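Local coordinates for protein haloacid dehalogenase-like hydrolase (Bacteroides thetaiotaomicron, PDB 1YMQ) that probably hydrolyses sugar phosphates, as a magnesium-dependent phosphatase of the haloacid dehalogenase (HAD) superfamily, at residues F7-T12 with I41-P46. Numbering follows the deposited sequence.
Sequences FDIDGT and IATGRP. With MG (magnesium ion), chain B; SO4 (sulfate ion), chain D.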
ATOM      1  N   PHE A   7      -9.171  -2.344   0.888  1.00 13.10           N
ATOM      2  CA  PHE A   7      -8.702  -1.605   2.055  1.00 12.20           C
ATOM      3  C   PHE A   7      -7.207  -1.427   2.116  1.00 12.25           C
ATOM      4  O   PHE A   7      -6.444  -2.395   2.068  1.00 14.26           O
ATOM      5  CB  PHE A   7      -9.086  -2.352   3.367  1.00 12.77           C
ATOM      6  CG  PHE A   7     -10.534  -2.538   3.554  1.00 10.27           C
ATOM      7  CD1 PHE A   7     -11.166  -3.711   3.165  1.00 12.80           C
ATOM      8  CD2 PHE A   7     -11.300  -1.524   4.180  1.00 12.81           C
ATOM      9  CE1 PHE A   7     -12.561  -3.889   3.381  1.00 15.71           C
ATOM     10  CE2 PHE A   7     -12.668  -1.671   4.408  1.00 13.74           C
ATOM     11  CZ  PHE A   7     -13.314  -2.834   4.016  1.00 15.26           C
ATOM     12  N   ASP A   8      -6.804  -0.189   2.310  1.00 13.03           N
ATOM     13  CA  ASP A   8      -5.404   0.114   2.581  1.00 13.23           C
ATOM     14  C   ASP A   8      -5.203  -0.403   4.032  1.00 13.97           C
ATOM     15  O   ASP A   8      -6.168  -0.541   4.801  1.00 13.30           O
ATOM     16  CB  ASP A   8      -5.222   1.630   2.558  1.00 16.99           C
ATOM     17  CG  ASP A   8      -3.926   2.033   3.119  1.00 26.27           C
ATOM     18  OD1 ASP A   8      -3.945   2.953   3.948  1.00 23.98           O
ATOM     19  OD2 ASP A   8      -2.907   1.392   2.731  1.00 25.45           O
ATOM     20  N   ILE A   9      -3.970  -0.671   4.434  1.00 15.10           N
ATOM     21  CA  ILE A   9      -3.769  -1.174   5.801  1.00 16.62           C
ATOM     22  C   ILE A   9      -3.542  -0.058   6.820  1.00 17.21           C
ATOM     23  O   ILE A   9      -4.424   0.249   7.632  1.00 15.28           O
ATOM     24  CB  ILE A   9      -2.532  -2.130   5.883  1.00 12.66           C
ATOM     25  CG1 ILE A   9      -2.795  -3.375   5.034  1.00 14.63           C
ATOM     26  CG2 ILE A   9      -2.273  -2.572   7.378  1.00 15.29           C
ATOM     27  CD1 ILE A   9      -1.566  -4.389   4.918  1.00 13.96           C
ATOM     28  N   ASP A  10      -2.372   0.559   6.747  1.00 15.69           N
ATOM     29  CA  ASP A  10      -1.957   1.558   7.723  1.00 20.08           C
ATOM     30  C   ASP A  10      -2.736   2.866   7.705  1.00 17.80           C
ATOM     31  O   ASP A  10      -2.656   3.626   6.767  1.00 17.55           O
ATOM     32  CB  ASP A  10      -0.444   1.810   7.593  1.00 24.65           C
ATOM     33  CG  ASP A  10       0.351   0.530   7.715  1.00 30.55           C
ATOM     34  OD1 ASP A  10       0.342  -0.080   8.806  1.00 26.40           O
ATOM     35  OD2 ASP A  10       0.957   0.108   6.709  1.00 33.84           O
ATOM     36  N   GLY A  11      -3.463   3.125   8.796  1.00 14.95           N
ATOM     37  CA  GLY A  11      -4.273   4.327   8.855  1.00 16.05           C
ATOM     38  C   GLY A  11      -5.703   4.080   8.318  1.00 18.09           C
ATOM     39  O   GLY A  11      -6.536   4.964   8.390  1.00 20.22           O
ATOM     40  N   THR A  12      -5.993   2.874   7.801  1.00 16.73           N
ATOM     41  CA  THR A  12      -7.328   2.592   7.263  1.00 13.63           C
ATOM     42  C   THR A  12      -7.935   1.401   8.028  1.00 11.18           C
ATOM     43  O   THR A  12      -9.006   1.519   8.610  1.00 14.47           O
ATOM     44  CB  THR A  12      -7.219   2.364   5.754  1.00 12.52           C
ATOM     45  OG1 THR A  12      -6.741   3.578   5.150  1.00 15.03           O
ATOM     46  CG2 THR A  12      -8.584   1.980   5.155  1.00 10.23           C
ATOM     47  N   ILE A  41      -6.970  -6.591   0.372  1.00 11.49           N
ATOM     48  CA  ILE A  41      -6.011  -5.645   0.966  1.00 12.52           C
ATOM     49  C   ILE A  41      -5.336  -4.913  -0.209  1.00 13.37           C
ATOM     50  O   ILE A  41      -5.108  -5.533  -1.246  1.00 13.16           O
ATOM     51  CB  ILE A  41      -4.925  -6.447   1.769  1.00 15.64           C
ATOM     52  CG1 ILE A  41      -5.573  -7.130   2.997  1.00 16.05           C
ATOM     53  CG2 ILE A  41      -3.738  -5.551   2.101  1.00 15.54           C
ATOM     54  CD1 ILE A  41      -6.245  -6.182   4.020  1.00 12.88           C
ATOM     55  N   ALA A  42      -5.060  -3.607  -0.082  1.00 11.44           N
ATOM     56  CA  ALA A  42      -4.398  -2.835  -1.139  1.00 13.17           C
ATOM     57  C   ALA A  42      -3.427  -1.955  -0.366  1.00 13.88           C
ATOM     58  O   ALA A  42      -3.785  -0.900   0.149  1.00 14.87           O
ATOM     59  CB  ALA A  42      -5.435  -1.978  -1.974  1.00 13.52           C
ATOM     60  N   THR A  43      -2.188  -2.439  -0.301  1.00 16.25           N
ATOM     61  CA  THR A  43      -1.141  -1.811   0.494  1.00 12.54           C
ATOM     62  C   THR A  43       0.165  -1.520  -0.261  1.00 17.83           C
ATOM     63  O   THR A  43       0.454  -2.144  -1.286  1.00 14.49           O
ATOM     64  CB  THR A  43      -0.825  -2.726   1.724  1.00 16.24           C
ATOM     65  OG1 THR A  43       0.115  -2.055   2.591  1.00 13.81           O
ATOM     66  CG2 THR A  43      -0.296  -4.107   1.289  1.00 12.60           C
ATOM     67  N   GLY A  44       0.896  -0.506   0.226  1.00 19.64           N
ATOM     68  CA  GLY A  44       2.194  -0.192  -0.358  1.00 14.12           C
ATOM     69  C   GLY A  44       3.182  -1.150   0.271  1.00 15.56           C
ATOM     70  O   GLY A  44       4.329  -1.262  -0.191  1.00 16.83           O
ATOM     71  N   ARG A  45       2.800  -1.822   1.368  1.00 16.16           N
ATOM     72  CA  ARG A  45       3.743  -2.782   1.961  1.00 18.95           C
ATOM     73  C   ARG A  45       3.991  -4.038   1.112  1.00 22.50           C
ATOM     74  O   ARG A  45       3.083  -4.555   0.465  1.00 16.77           O
ATOM     75  CB  ARG A  45       3.251  -3.356   3.289  1.00 18.29           C
ATOM     76  CG  ARG A  45       3.112  -2.371   4.476  1.00 20.39           C
ATOM     77  CD  ARG A  45       2.681  -3.176   5.717  1.00 19.98           C
ATOM     78  NE  ARG A  45       2.486  -2.295   6.870  1.00 19.82           N
ATOM     79  CZ  ARG A  45       3.019  -2.510   8.075  1.00 24.47           C
ATOM     80  NH1 ARG A  45       3.791  -3.571   8.293  1.00 20.06           N
ATOM     81  NH2 ARG A  45       2.769  -1.664   9.073  1.00 20.99           N
ATOM     82  N   PRO A  46       5.241  -4.546   1.128  1.00 22.10           N
ATOM     83  CA  PRO A  46       5.574  -5.780   0.403  1.00 20.28           C
ATOM     84  C   PRO A  46       4.948  -6.870   1.289  1.00 21.44           C
ATOM     85  O   PRO A  46       4.871  -6.719   2.512  1.00 18.80           O
ATOM     86  CB  PRO A  46       7.109  -5.862   0.505  1.00 21.92           C
ATOM     87  CG  PRO A  46       7.552  -4.452   0.702  1.00 25.43           C
ATOM     88  CD  PRO A  46       6.432  -3.700   1.388  1.00 18.29           C
TER
HETATM   89 MG    MG B 262      -2.273   4.198   4.599  1.00 11.04          MG
HETATM   90  S   SO4 D 301      -0.200   1.310   3.466  1.00 48.64           S
HETATM   91  O1  SO4 D 301      -1.033   0.124   3.768  1.00 27.91           O
HETATM   92  O2  SO4 D 301      -0.755   2.502   4.228  1.00 37.47           O
HETATM   93  O3  SO4 D 301       1.204   1.002   3.941  1.00 43.24           O
HETATM   94  O4  SO4 D 301      -0.130   1.686   2.008  1.00 24.03           O
HETATM   95  O   HOH W   1      -1.167   6.039   5.562  1.00 24.40           O
HETATM   96  O   HOH W   2      -1.902   4.993   2.448  1.00 27.30           O
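Phe-7 O accepts the backbone N-H of Ala-42 at 2.8 Å, a bond joining the ends of parallel strands 4-7 and 38-42, beyond which both segments turn into loops around a bound sulfate and a magnesium ion. At Asp-8, CG lies anti to the backbone N (chi1 167°), which sends OD1 to the metal at 2.2 Å; OD2 forms a salt bridge with Lys-188. Ile-9 CD1 lies 3.7 Å from both Ile-41 CG2 and Thr-43 CB, joining the first loop to the end of strand 38-42. As in Rossmann-like folds generally, the site lies at the carboxyl ends of parallel strands; Asp-8, Asp-10 and Thr-12 fit the HAD signature DxDx(T/V). Ile-9 N and Asp-10 N donate to sulfate O1; Thr-43 OG1 reaches the same oxygen at 2.7 Å while Gly-44 N holds O4, a site consistent with that of the substrate's phosphate. Asp-10 gives its carbonyl O to magnesium and its carboxylate to Arg-45, whose extended chain brings NE to OD2 in the guanidinium plane and NH2 to OD1, both at 2.9 Å; NH1 donates to Ile-49 O. Thr-12 OG1 donates to Asp-8 OD1 from the anti side, probably helping to fix the carboxylate; Asp-211 binds the same magnesium.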